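Local coordinates for protein group 3 allergen SMIPP-S YvT004A06 (PDB 3H7T) that is a proteolytically inactivated paralogue of the chymotrypsin-like serine proteases, made by the scabies mite, and binds zinc ions in the crystal, at residues 81-86 against 164-169; 150-155 against 209-214; 38-43 against 72-77; 168-173 against 214-219. All blocks are in the same frame, centred on the assembly; numbering follows the deposited sequence.

Contact 1 of 4, residues 81-86 against 164-169. With ZN (zinc ion), chain C.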
# COMPACT_ATOMS: atom_id res chain seq x y z
N THR A 81 -4.68 -6.77 -15.34
CA THR A 81 -4.45 -5.33 -15.48
C THR A 81 -4.10 -4.72 -14.14
O THR A 81 -3.72 -3.56 -14.06
CB THR A 81 -5.71 -4.63 -16.01
OG1 THR A 81 -6.82 -5.01 -15.19
CG2 THR A 81 -5.97 -5.03 -17.44
N MET A 82 -4.24 -5.53 -13.08
CA MET A 82 -4.07 -5.09 -11.69
C MET A 82 -5.08 -4.01 -11.29
O MET A 82 -4.82 -3.21 -10.37
CB MET A 82 -2.62 -4.69 -11.42
CG MET A 82 -1.63 -5.83 -11.69
SD MET A 82 0.01 -5.56 -11.00
CE MET A 82 -0.33 -5.79 -9.26
N GLN A 83 -6.22 -4.01 -11.96
CA GLN A 83 -7.31 -3.08 -11.66
C GLN A 83 -7.89 -3.37 -10.29
O GLN A 83 -8.02 -4.53 -9.91
CB GLN A 83 -8.44 -3.23 -12.68
CG GLN A 83 -8.36 -2.33 -13.88
CD GLN A 83 -9.61 -2.40 -14.75
OE1 GLN A 83 -9.56 -2.11 -15.94
NE2 GLN A 83 -10.73 -2.79 -14.14
N ASN A 84 -8.26 -2.31 -9.58
CA ASN A 84 -8.91 -2.43 -8.27
C ASN A 84 -8.03 -3.21 -7.29
O ASN A 84 -8.51 -4.06 -6.54
CB ASN A 84 -10.28 -3.11 -8.40
CG ASN A 84 -11.07 -2.60 -9.60
OD1 ASN A 84 -11.15 -1.39 -9.85
ND2 ASN A 84 -11.64 -3.53 -10.37
N ASN A 85 -6.73 -2.89 -7.31
CA ASN A 85 -5.73 -3.61 -6.53
C ASN A 85 -5.70 -3.15 -5.07
O ASN A 85 -4.74 -2.52 -4.62
CB ASN A 85 -4.37 -3.46 -7.22
CG ASN A 85 -3.26 -4.24 -6.55
OD1 ASN A 85 -3.49 -5.10 -5.70
ND2 ASN A 85 -2.02 -3.93 -6.93
N TYR A 86 -6.77 -3.45 -4.34
CA TYR A 86 -6.81 -3.23 -2.90
C TYR A 86 -7.54 -4.36 -2.18
O TYR A 86 -8.38 -5.05 -2.77
CB TYR A 86 -7.44 -1.87 -2.56
CG TYR A 86 -8.91 -1.78 -2.92
CD1 TYR A 86 -9.90 -1.91 -1.95
CD2 TYR A 86 -9.31 -1.57 -4.24
CE1 TYR A 86 -11.25 -1.84 -2.28
CE2 TYR A 86 -10.66 -1.50 -4.58
CZ TYR A 86 -11.62 -1.63 -3.59
OH TYR A 86 -12.96 -1.56 -3.91
N TYR A 164 -1.79 -0.88 -17.14
CA TYR A 164 -1.72 -0.73 -15.68
C TYR A 164 -2.13 0.65 -15.18
O TYR A 164 -2.38 0.83 -13.98
CB TYR A 164 -0.31 -1.06 -15.16
CG TYR A 164 0.15 -2.48 -15.45
CD1 TYR A 164 -0.61 -3.57 -15.04
CD2 TYR A 164 1.32 -2.72 -16.15
CE1 TYR A 164 -0.21 -4.88 -15.31
CE2 TYR A 164 1.75 -4.02 -16.43
CZ TYR A 164 0.97 -5.09 -16.00
OH TYR A 164 1.38 -6.38 -16.27
N ILE A 165 -2.20 1.62 -16.09
CA ILE A 165 -2.50 3.02 -15.73
C ILE A 165 -3.94 3.38 -16.11
O ILE A 165 -4.32 3.36 -17.29
CB ILE A 165 -1.50 4.02 -16.38
CG1 ILE A 165 -0.04 3.51 -16.29
CG2 ILE A 165 -1.67 5.44 -15.80
CD1 ILE A 165 0.52 3.41 -14.87
N TYR A 166 -4.73 3.73 -15.10
CA TYR A 166 -6.16 4.04 -15.31
C TYR A 166 -6.59 5.00 -14.19
O TYR A 166 -5.78 5.33 -13.33
CB TYR A 166 -6.98 2.73 -15.35
CG TYR A 166 -7.10 2.02 -14.02
CD1 TYR A 166 -8.31 2.00 -13.34
CD2 TYR A 166 -6.00 1.38 -13.44
CE1 TYR A 166 -8.43 1.37 -12.12
CE2 TYR A 166 -6.11 0.74 -12.22
CZ TYR A 166 -7.33 0.74 -11.56
OH TYR A 166 -7.47 0.13 -10.34
N ASP A 167 -7.84 5.46 -14.19
CA ASP A 167 -8.25 6.50 -13.23
C ASP A 167 -8.17 6.06 -11.76
O ASP A 167 -8.09 6.91 -10.86
CB ASP A 167 -9.66 7.02 -13.53
CG ASP A 167 -9.77 7.70 -14.89
OD1 ASP A 167 -8.76 8.25 -15.40
OD2 ASP A 167 -10.89 7.70 -15.44
N GLY A 168 -8.20 4.75 -11.52
CA GLY A 168 -8.16 4.22 -10.16
C GLY A 168 -6.76 4.11 -9.57
O GLY A 168 -6.59 3.60 -8.45
N VAL A 169 -5.76 4.55 -10.33
CA VAL A 169 -4.40 4.71 -9.80
C VAL A 169 -3.85 6.10 -10.06
O VAL A 169 -4.34 6.81 -10.94
CB VAL A 169 -3.38 3.64 -10.35
CG1 VAL A 169 -3.79 2.22 -9.92
CG2 VAL A 169 -3.19 3.74 -11.86
ZN ZN C . -8.79 8.29 -17.38
O HOH W 1 -2.73 -1.16 -12.15
O HOH W 2 -5.42 -0.97 -9.13
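Tyr166 reaches from 164-169 into 81-86, with CG between the backbone N and the carbonyl carbon (chi1 71°), and its hydroxyl is the polar hub. Asn84 N donates to Tyr166 OH over 2.7 Å in a nearly straight bond (166°). Water 2 joins the same OH to Met82 O and Asn85 N, and Tyr220 OH is a further partner, also bonded to Asn84 OD1. Water 1 bridges the backbones, lying 2.7 Å from Tyr164 O and 3.2 Å from Thr81 O. Among the ring contacts, Gln83 CG sits over the centre of the Tyr166 ring, 4.0 Å from its centroid, as a CH-pi contact. The opposite face is backed by Gly168 C and Val169 N of the type I turn that Tyr166 opens. The Tyr164 ring is met at its edge by Thr81 O, 3.3 Å from CD1, while Met82 CG packs 4.0 Å from CE1 and Met82 SD makes an oblique Met-aromatic contact. Next in the turn, Asp167 OD1 binds a zinc ion. The two loops belong to different halves of the trypsin fold and meet across the interdomain cleft, in the region that probably corresponds to the non-primed substrate subsites of active relatives.

Contact 2 of 4, residues 150-155 against 209-214. With ZN (zinc ion), chain D; ZN (zinc ion), chain F.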
# COMPACT_ATOMS: atom_id res chain seq x y z
N LYS A 150 -1.74 11.15 -17.41
CA LYS A 150 -1.53 11.06 -18.85
C LYS A 150 -0.06 10.85 -19.22
O LYS A 150 0.27 9.98 -20.04
CB LYS A 150 -2.10 12.29 -19.57
CG LYS A 150 -2.11 12.16 -21.10
CD LYS A 150 -2.96 10.97 -21.54
CE LYS A 150 -2.89 10.76 -23.04
NZ LYS A 150 -3.70 9.58 -23.45
N SER A 151 0.81 11.65 -18.62
CA SER A 151 2.25 11.57 -18.87
C SER A 151 2.82 10.21 -18.44
O SER A 151 3.65 9.61 -19.15
CB SER A 151 2.97 12.73 -18.18
OG SER A 151 4.28 12.36 -17.80
N CYS A 152 2.34 9.70 -17.30
CA CYS A 152 2.74 8.37 -16.82
C CYS A 152 2.27 7.27 -17.77
O CYS A 152 3.03 6.36 -18.10
CB CYS A 152 2.20 8.14 -15.41
SG CYS A 152 2.54 6.52 -14.67
N GLU A 153 1.01 7.35 -18.21
CA GLU A 153 0.49 6.41 -19.18
C GLU A 153 1.29 6.38 -20.48
O GLU A 153 1.55 5.30 -21.03
CB GLU A 153 -0.98 6.68 -19.52
CG GLU A 153 -1.47 5.67 -20.56
CD GLU A 153 -2.91 5.83 -20.94
OE1 GLU A 153 -3.36 6.97 -21.18
OE2 GLU A 153 -3.60 4.79 -21.01
N GLU A 154 1.65 7.57 -20.98
CA GLU A 154 2.47 7.69 -22.19
C GLU A 154 3.81 6.97 -22.03
O GLU A 154 4.22 6.24 -22.93
CB GLU A 154 2.67 9.15 -22.58
CG GLU A 154 1.41 9.84 -23.09
CD GLU A 154 1.56 11.34 -23.23
OE1 GLU A 154 0.54 12.01 -23.51
OE2 GLU A 154 2.68 11.86 -23.07
N GLN A 155 4.46 7.17 -20.87
CA GLN A 155 5.71 6.47 -20.53
C GLN A 155 5.56 4.95 -20.49
O GLN A 155 6.40 4.22 -21.03
CB GLN A 155 6.24 6.92 -19.15
CG GLN A 155 6.61 8.39 -18.99
CD GLN A 155 7.16 8.66 -17.60
OE1 GLN A 155 8.05 7.96 -17.12
NE2 GLN A 155 6.62 9.68 -16.93
N GLU A 209 13.05 3.36 -13.64
CA GLU A 209 12.95 4.52 -14.55
C GLU A 209 11.52 4.90 -14.89
O GLU A 209 11.28 5.95 -15.50
CB GLU A 209 13.81 4.37 -15.82
CG GLU A 209 15.29 4.12 -15.58
CD GLU A 209 16.01 5.26 -14.88
OE1 GLU A 209 15.91 6.42 -15.34
OE2 GLU A 209 16.70 4.99 -13.87
N PHE A 210 10.56 4.06 -14.51
CA PHE A 210 9.15 4.39 -14.67
C PHE A 210 8.62 4.78 -13.29
O PHE A 210 9.10 4.26 -12.28
CB PHE A 210 8.35 3.21 -15.23
CG PHE A 210 8.80 2.76 -16.61
CD1 PHE A 210 8.07 3.11 -17.73
CD2 PHE A 210 9.94 1.98 -16.77
CE1 PHE A 210 8.46 2.70 -19.01
CE2 PHE A 210 10.35 1.56 -18.05
CZ PHE A 210 9.61 1.93 -19.16
N PRO A 211 7.64 5.70 -13.24
CA PRO A 211 7.02 6.03 -11.95
C PRO A 211 6.36 4.80 -11.34
O PRO A 211 5.88 3.93 -12.06
CB PRO A 211 5.94 7.05 -12.33
CG PRO A 211 6.40 7.65 -13.59
CD PRO A 211 7.12 6.56 -14.33
N SER A 212 6.32 4.75 -10.01
CA SER A 212 5.61 3.68 -9.32
C SER A 212 4.09 3.91 -9.34
O SER A 212 3.63 5.03 -9.53
CB SER A 212 6.12 3.54 -7.88
OG SER A 212 7.49 3.17 -7.89
N VAL A 213 3.33 2.85 -9.11
CA VAL A 213 1.87 2.91 -9.23
C VAL A 213 1.19 2.71 -7.88
O VAL A 213 1.54 1.80 -7.11
CB VAL A 213 1.38 1.88 -10.30
CG1 VAL A 213 -0.16 1.77 -10.32
CG2 VAL A 213 1.92 2.27 -11.67
N PHE A 214 0.20 3.56 -7.61
CA PHE A 214 -0.49 3.59 -6.34
C PHE A 214 -1.98 3.58 -6.58
O PHE A 214 -2.49 4.40 -7.35
CB PHE A 214 -0.14 4.88 -5.58
CG PHE A 214 1.29 4.98 -5.14
CD1 PHE A 214 1.66 4.62 -3.85
CD2 PHE A 214 2.29 5.45 -6.02
CE1 PHE A 214 2.99 4.71 -3.42
CE2 PHE A 214 3.61 5.54 -5.60
CZ PHE A 214 3.96 5.16 -4.30
ZN ZN D . -5.80 5.85 -20.88
ZN ZN F . 17.91 6.71 -13.24
O HOH W 3 -5.49 7.95 -21.85
O HOH W 4 10.21 8.04 -14.60
O HOH W 5 18.00 7.86 -14.84
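The Phe210 ring turns its edge to the helix: Gln155 O lies near the ring plane, 3.3 Å from Phe210 CE1. Phe210 CG is set beside the backbone N, anti to the carbonyl carbon (chi1 -62°), and the end of the ring comes nearer to the helix than its CB does. The amide of Gln155 is the second flat group, carried by a side chain that crosses that of Pro211 obliquely. Its OE1 stands 3.3 Å from Pro211 CD, while NE2 lies 3.9 Å from Pro211 CG, so both ends of the amide touch the proline. One turn earlier on the helix, Cys152 SG packs 4.2 Å from Pro211 CB; the sulfur is itself fixed by the disulfide to Cys171. Water 4 adds a polar link, donating to Glu209 O, but only weakly, at 3.3 Å, to Gln155 OE1. Around this patch, Val147 of strand 140-147 touches Cys152, Gln155 and Pro211, and Tyr156 OH bonds to Pro211 O. Two zinc ions lie on the flanks: one is held by Glu153 with water 3, the other by Glu209 OE2 at 2.2 Å with water 5 and Glu178. The contact thus seats helix 149-157 of the trypsin fold against the loop entering strand 212-216. Its chemistry is mostly van der Waals, with carbonyl oxygens facing C-H groups: Gln155 O near the aromatic rim and OE1 near the carbon next to the proline nitrogen. Such approaches are probably mildly favourable electrostatically.

Contact 3 of 4, residues 38-43 against 72-77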
# COMPACT_ATOMS: atom_id res chain seq x y z
N THR A 38 -4.62 -3.06 2.43
CA THR A 38 -3.39 -3.44 1.74
C THR A 38 -3.70 -3.60 0.24
O THR A 38 -4.80 -3.25 -0.20
CB THR A 38 -2.76 -4.72 2.38
OG1 THR A 38 -1.46 -4.96 1.84
CG2 THR A 38 -3.64 -5.97 2.17
N ALA A 39 -2.74 -4.09 -0.54
CA ALA A 39 -2.98 -4.36 -1.96
C ALA A 39 -3.64 -5.72 -2.13
O ALA A 39 -3.34 -6.65 -1.38
CB ALA A 39 -1.68 -4.32 -2.75
N ALA A 40 -4.52 -5.85 -3.12
CA ALA A 40 -5.15 -7.14 -3.42
C ALA A 40 -4.15 -8.22 -3.81
O ALA A 40 -4.29 -9.36 -3.39
CB ALA A 40 -6.20 -6.97 -4.49
N GLN A 41 -3.15 -7.85 -4.62
CA GLN A 41 -2.09 -8.77 -5.07
C GLN A 41 -1.40 -9.51 -3.92
O GLN A 41 -0.72 -10.52 -4.15
CB GLN A 41 -1.03 -8.03 -5.90
CG GLN A 41 -0.11 -7.11 -5.07
CD GLN A 41 0.82 -6.28 -5.94
OE1 GLN A 41 0.57 -5.10 -6.17
NE2 GLN A 41 1.90 -6.91 -6.44
N CYS A 42 -1.55 -9.00 -2.71
CA CYS A 42 -0.91 -9.56 -1.53
C CYS A 42 -1.65 -10.77 -0.97
O CYS A 42 -1.03 -11.69 -0.46
CB CYS A 42 -0.83 -8.50 -0.43
SG CYS A 42 0.11 -7.03 -0.91
N VAL A 43 -2.98 -10.74 -1.06
CA VAL A 43 -3.80 -11.66 -0.28
C VAL A 43 -4.93 -12.34 -1.06
O VAL A 43 -5.70 -13.13 -0.50
CB VAL A 43 -4.39 -10.96 0.98
CG1 VAL A 43 -3.26 -10.52 1.94
CG2 VAL A 43 -5.27 -9.77 0.59
N ILE A 72 -11.17 -11.41 4.78
CA ILE A 72 -10.50 -10.69 3.71
C ILE A 72 -11.56 -10.20 2.72
O ILE A 72 -12.37 -10.99 2.23
CB ILE A 72 -9.49 -11.58 2.95
CG1 ILE A 72 -8.47 -12.23 3.90
CG2 ILE A 72 -8.79 -10.80 1.82
CD1 ILE A 72 -7.70 -11.27 4.80
N TYR A 73 -11.55 -8.90 2.42
CA TYR A 73 -12.49 -8.32 1.47
C TYR A 73 -11.77 -7.86 0.22
O TYR A 73 -10.88 -7.01 0.29
CB TYR A 73 -13.24 -7.15 2.10
CG TYR A 73 -13.98 -7.54 3.36
CD1 TYR A 73 -15.33 -7.89 3.31
CD2 TYR A 73 -13.32 -7.57 4.59
CE1 TYR A 73 -16.01 -8.26 4.47
CE2 TYR A 73 -13.99 -7.94 5.75
CZ TYR A 73 -15.33 -8.28 5.68
OH TYR A 73 -15.99 -8.65 6.83
N ILE A 74 -12.14 -8.47 -0.91
CA ILE A 74 -11.62 -8.12 -2.23
C ILE A 74 -12.81 -7.66 -3.07
O ILE A 74 -13.85 -8.31 -3.09
CB ILE A 74 -10.96 -9.34 -2.92
CG1 ILE A 74 -9.99 -10.08 -1.98
CG2 ILE A 74 -10.32 -8.93 -4.25
CD1 ILE A 74 -8.51 -9.76 -2.16
N VAL A 75 -12.65 -6.53 -3.77
CA VAL A 75 -13.73 -6.01 -4.63
C VAL A 75 -13.30 -5.94 -6.10
O VAL A 75 -12.84 -4.90 -6.58
CB VAL A 75 -14.26 -4.63 -4.14
CG1 VAL A 75 -15.53 -4.23 -4.90
CG2 VAL A 75 -14.52 -4.65 -2.64
N ARG A 76 -13.46 -7.06 -6.79
CA ARG A 76 -13.22 -7.18 -8.24
C ARG A 76 -11.76 -6.95 -8.68
O ARG A 76 -11.50 -6.34 -9.72
CB ARG A 76 -14.20 -6.29 -9.04
CG ARG A 76 -15.69 -6.54 -8.72
CD ARG A 76 -16.08 -8.00 -8.97
NE ARG A 76 -15.84 -8.39 -10.36
CZ ARG A 76 -15.74 -9.65 -10.79
NH1 ARG A 76 -15.52 -9.89 -12.07
NH2 ARG A 76 -15.87 -10.66 -9.93
N TYR A 77 -10.81 -7.45 -7.89
CA TYR A 77 -9.41 -7.39 -8.31
C TYR A 77 -9.23 -8.11 -9.64
O TYR A 77 -9.68 -9.25 -9.80
CB TYR A 77 -8.49 -8.01 -7.26
CG TYR A 77 -7.03 -8.06 -7.67
CD1 TYR A 77 -6.38 -6.92 -8.15
CD2 TYR A 77 -6.29 -9.23 -7.54
CE1 TYR A 77 -5.04 -6.96 -8.51
CE2 TYR A 77 -4.94 -9.28 -7.90
CZ TYR A 77 -4.33 -8.15 -8.38
OH TYR A 77 -3.02 -8.19 -8.74
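Ala40 CB rests on one face of the Tyr77 ring, 3.5 Å from CG and 3.8 Å from the centroid, a CH-pi contact displaced toward the CB end of the ring. Gln41 N lies over the same face, nearer the other end, and Gln41 CB comes within 3.5 Å of Tyr77 OH. The ring therefore lies over Ala40 and the start of Gln41, at the beginning of the short, weakly bonded helix 40-43; the bond to Tyr77 CB points toward that helix, and CG is set anti to the backbone N (chi1 177°). Farther back along the chain, in strand 65-74, Ile74 CD1 reaches both Ala40 CB, at 4.3 Å, and Val43 CG2, at 4.2 Å. Val43 CG2 also meets Ile72 CG2, the two branches 3.9 Å apart, so that Ala40 and Val43 together are met by Ile72, Ile74 and Tyr77. Helix 40-43 follows strand 35-38, and strand 65-74 carries Ile72 and Ile74; both strands belong to the six-stranded N-terminal barrel of the chymotrypsin-like fold. The run Ala39 to Cys42 matches the family's Ala-Ala-His-Cys signature, with Gln41 at the place of the catalytic histidine. The short helix is shaped by Cys42 N bonding to Ala39 O and Val43 N to Ala40 O, and is tied to strand 26-30 by the disulfide between Cys42 and Cys26. Gln41 turns its amide away from Tyr77: OE1 accepts from Asn85 ND2 and NE2 donates to Tyr202 O. Around the aliphatic side chains, Ile51 touches Val43 and Ile72, while Ala87 touches Val43 and Ile74.

Contact 4 of 4, residues 168-173 against 214-219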
# COMPACT_ATOMS: atom_id res chain seq x y z
N GLY A 168 -8.20 4.75 -11.52
CA GLY A 168 -8.16 4.22 -10.16
C GLY A 168 -6.76 4.11 -9.57
O GLY A 168 -6.59 3.60 -8.45
N VAL A 169 -5.76 4.55 -10.33
CA VAL A 169 -4.40 4.71 -9.80
C VAL A 169 -3.85 6.10 -10.06
O VAL A 169 -4.34 6.81 -10.94
CB VAL A 169 -3.38 3.64 -10.35
CG1 VAL A 169 -3.79 2.22 -9.92
CG2 VAL A 169 -3.19 3.74 -11.86
N PHE A 170 -2.84 6.48 -9.28
CA PHE A 170 -2.00 7.62 -9.61
C PHE A 170 -0.55 7.18 -9.63
O PHE A 170 -0.21 6.12 -9.08
CB PHE A 170 -2.23 8.81 -8.66
CG PHE A 170 -1.75 8.59 -7.25
CD1 PHE A 170 -0.43 8.86 -6.89
CD2 PHE A 170 -2.63 8.15 -6.27
CE1 PHE A 170 0.02 8.67 -5.57
CE2 PHE A 170 -2.20 7.95 -4.94
CZ PHE A 170 -0.88 8.23 -4.59
N CYS A 171 0.30 7.97 -10.28
CA CYS A 171 1.71 7.62 -10.44
C CYS A 171 2.54 8.57 -9.60
O CYS A 171 2.20 9.76 -9.49
CB CYS A 171 2.14 7.74 -11.90
SG CYS A 171 1.31 6.57 -13.02
N ALA A 172 3.61 8.05 -9.02
CA ALA A 172 4.53 8.85 -8.23
C ALA A 172 5.92 8.24 -8.22
O ALA A 172 6.08 7.02 -8.38
CB ALA A 172 4.00 9.06 -6.81
N GLY A 173 6.91 9.10 -8.03
CA GLY A 173 8.31 8.71 -8.05
C GLY A 173 8.81 8.56 -9.48
O GLY A 173 8.31 9.21 -10.41
N PHE A 214 0.20 3.56 -7.61
CA PHE A 214 -0.49 3.59 -6.34
C PHE A 214 -1.98 3.58 -6.58
O PHE A 214 -2.49 4.40 -7.35
CB PHE A 214 -0.14 4.88 -5.58
CG PHE A 214 1.29 4.98 -5.14
CD1 PHE A 214 1.66 4.62 -3.85
CD2 PHE A 214 2.29 5.45 -6.02
CE1 PHE A 214 2.99 4.71 -3.42
CE2 PHE A 214 3.61 5.54 -5.60
CZ PHE A 214 3.96 5.16 -4.30
N LEU A 215 -2.69 2.69 -5.89
CA LEU A 215 -4.14 2.74 -5.92
C LEU A 215 -4.60 4.12 -5.44
O LEU A 215 -4.15 4.63 -4.41
CB LEU A 215 -4.76 1.66 -5.04
CG LEU A 215 -6.29 1.60 -5.12
CD1 LEU A 215 -6.71 0.35 -5.87
CD2 LEU A 215 -6.90 1.66 -3.73
N ARG A 216 -5.48 4.74 -6.21
CA ARG A 216 -6.07 6.02 -5.82
C ARG A 216 -7.22 5.71 -4.87
O ARG A 216 -8.31 5.31 -5.30
CB ARG A 216 -6.59 6.78 -7.05
CG ARG A 216 -6.71 8.29 -6.84
CD ARG A 216 -8.04 8.88 -7.27
NE ARG A 216 -8.31 8.77 -8.69
CZ ARG A 216 -9.14 9.57 -9.38
NH1 ARG A 216 -9.30 9.35 -10.67
NH2 ARG A 216 -9.79 10.57 -8.80
N VAL A 217 -6.97 5.90 -3.57
CA VAL A 217 -7.94 5.58 -2.53
C VAL A 217 -9.26 6.34 -2.70
O VAL A 217 -10.33 5.75 -2.57
CB VAL A 217 -7.37 5.77 -1.11
CG1 VAL A 217 -8.43 5.44 -0.05
CG2 VAL A 217 -6.15 4.87 -0.90
N GLY A 218 -9.18 7.63 -3.04
CA GLY A 218 -10.35 8.46 -3.35
C GLY A 218 -11.37 7.80 -4.27
O GLY A 218 -12.59 7.91 -4.06
N TYR A 219 -10.85 7.10 -5.28
CA TYR A 219 -11.65 6.43 -6.30
C TYR A 219 -12.49 5.29 -5.70
O TYR A 219 -13.54 4.90 -6.25
CB TYR A 219 -10.74 5.91 -7.42
CG TYR A 219 -11.45 5.39 -8.65
CD1 TYR A 219 -11.65 6.20 -9.78
CD2 TYR A 219 -11.92 4.07 -8.70
CE1 TYR A 219 -12.30 5.71 -10.92
CE2 TYR A 219 -12.57 3.58 -9.82
CZ TYR A 219 -12.76 4.40 -10.93
OH TYR A 219 -13.40 3.88 -12.03
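Phe170 and Phe214 face each other as a hydrogen-bonded antiparallel pair, their side chains on the same side of the sheet. From Phe170 CB the side chain continues to CG, which lies between the backbone N and the carbonyl carbon (chi1 69°), and the ring beyond it comes over Phe214. CD2 meets the Phe214 carbonyl oxygen and, at the ring edge, Arg216 CA at 4.1 Å. CE2 lies 3.9 Å from Leu215 O, CE1 approaches Phe214 CB and CG, and at the tip CZ is 3.6 Å from Phe214 CB. That CB sits over the face of the Phe170 ring as a CH-pi donor; the two ring planes are only 8° apart but slid so far that they barely overlap. The Phe214 ring runs on to Ala172 CB, 3.7 Å from CE2, and meets Phe144 edge-to-face. Strands 169-172 and 212-216 are neighbours in the C-terminal barrel of the trypsin fold. Phe170 N bonds to Phe214 O (2.9 Å) and Phe214 N to Phe170 O (3.0 Å). Val169 and Leu215 form the next, non-hydrogen-bonded pair, their side chains diverging. Beyond it Arg216 N donates to Gly168 O over 2.7 Å, from above the carbonyl plane. Gly168 CA lies on a face of the Tyr219 ring, 4.0 Å from its centroid, while Tyr219 CD1 sits over one face of the Arg216 guanidinium, toward its rim; Arg216 NH1 bonds to Asp167 O.

How the contacts relate
Along the chain contact 3 closes first and lies in the N-terminal barrel; contact 1 then opens there and crosses to the C-terminal half, which holds contacts 2 and 4. Contacts 1 and 4 share Gly168 and Val169, their centres 8 Å apart, so the C-terminal loop of contact 1 runs straight into strand 169-172. Contacts 2 and 4 share Phe214 and strand 212-216, and helix 149-157 of contact 2 is followed in the chain by strand 169-172 of contact 4. Contact 3 touches contact 1 through polar side chains, but lies about 22 Å from contact 2, centre to centre. Contact 1 thus connects the two barrels of a fold whose active relatives work at that junction.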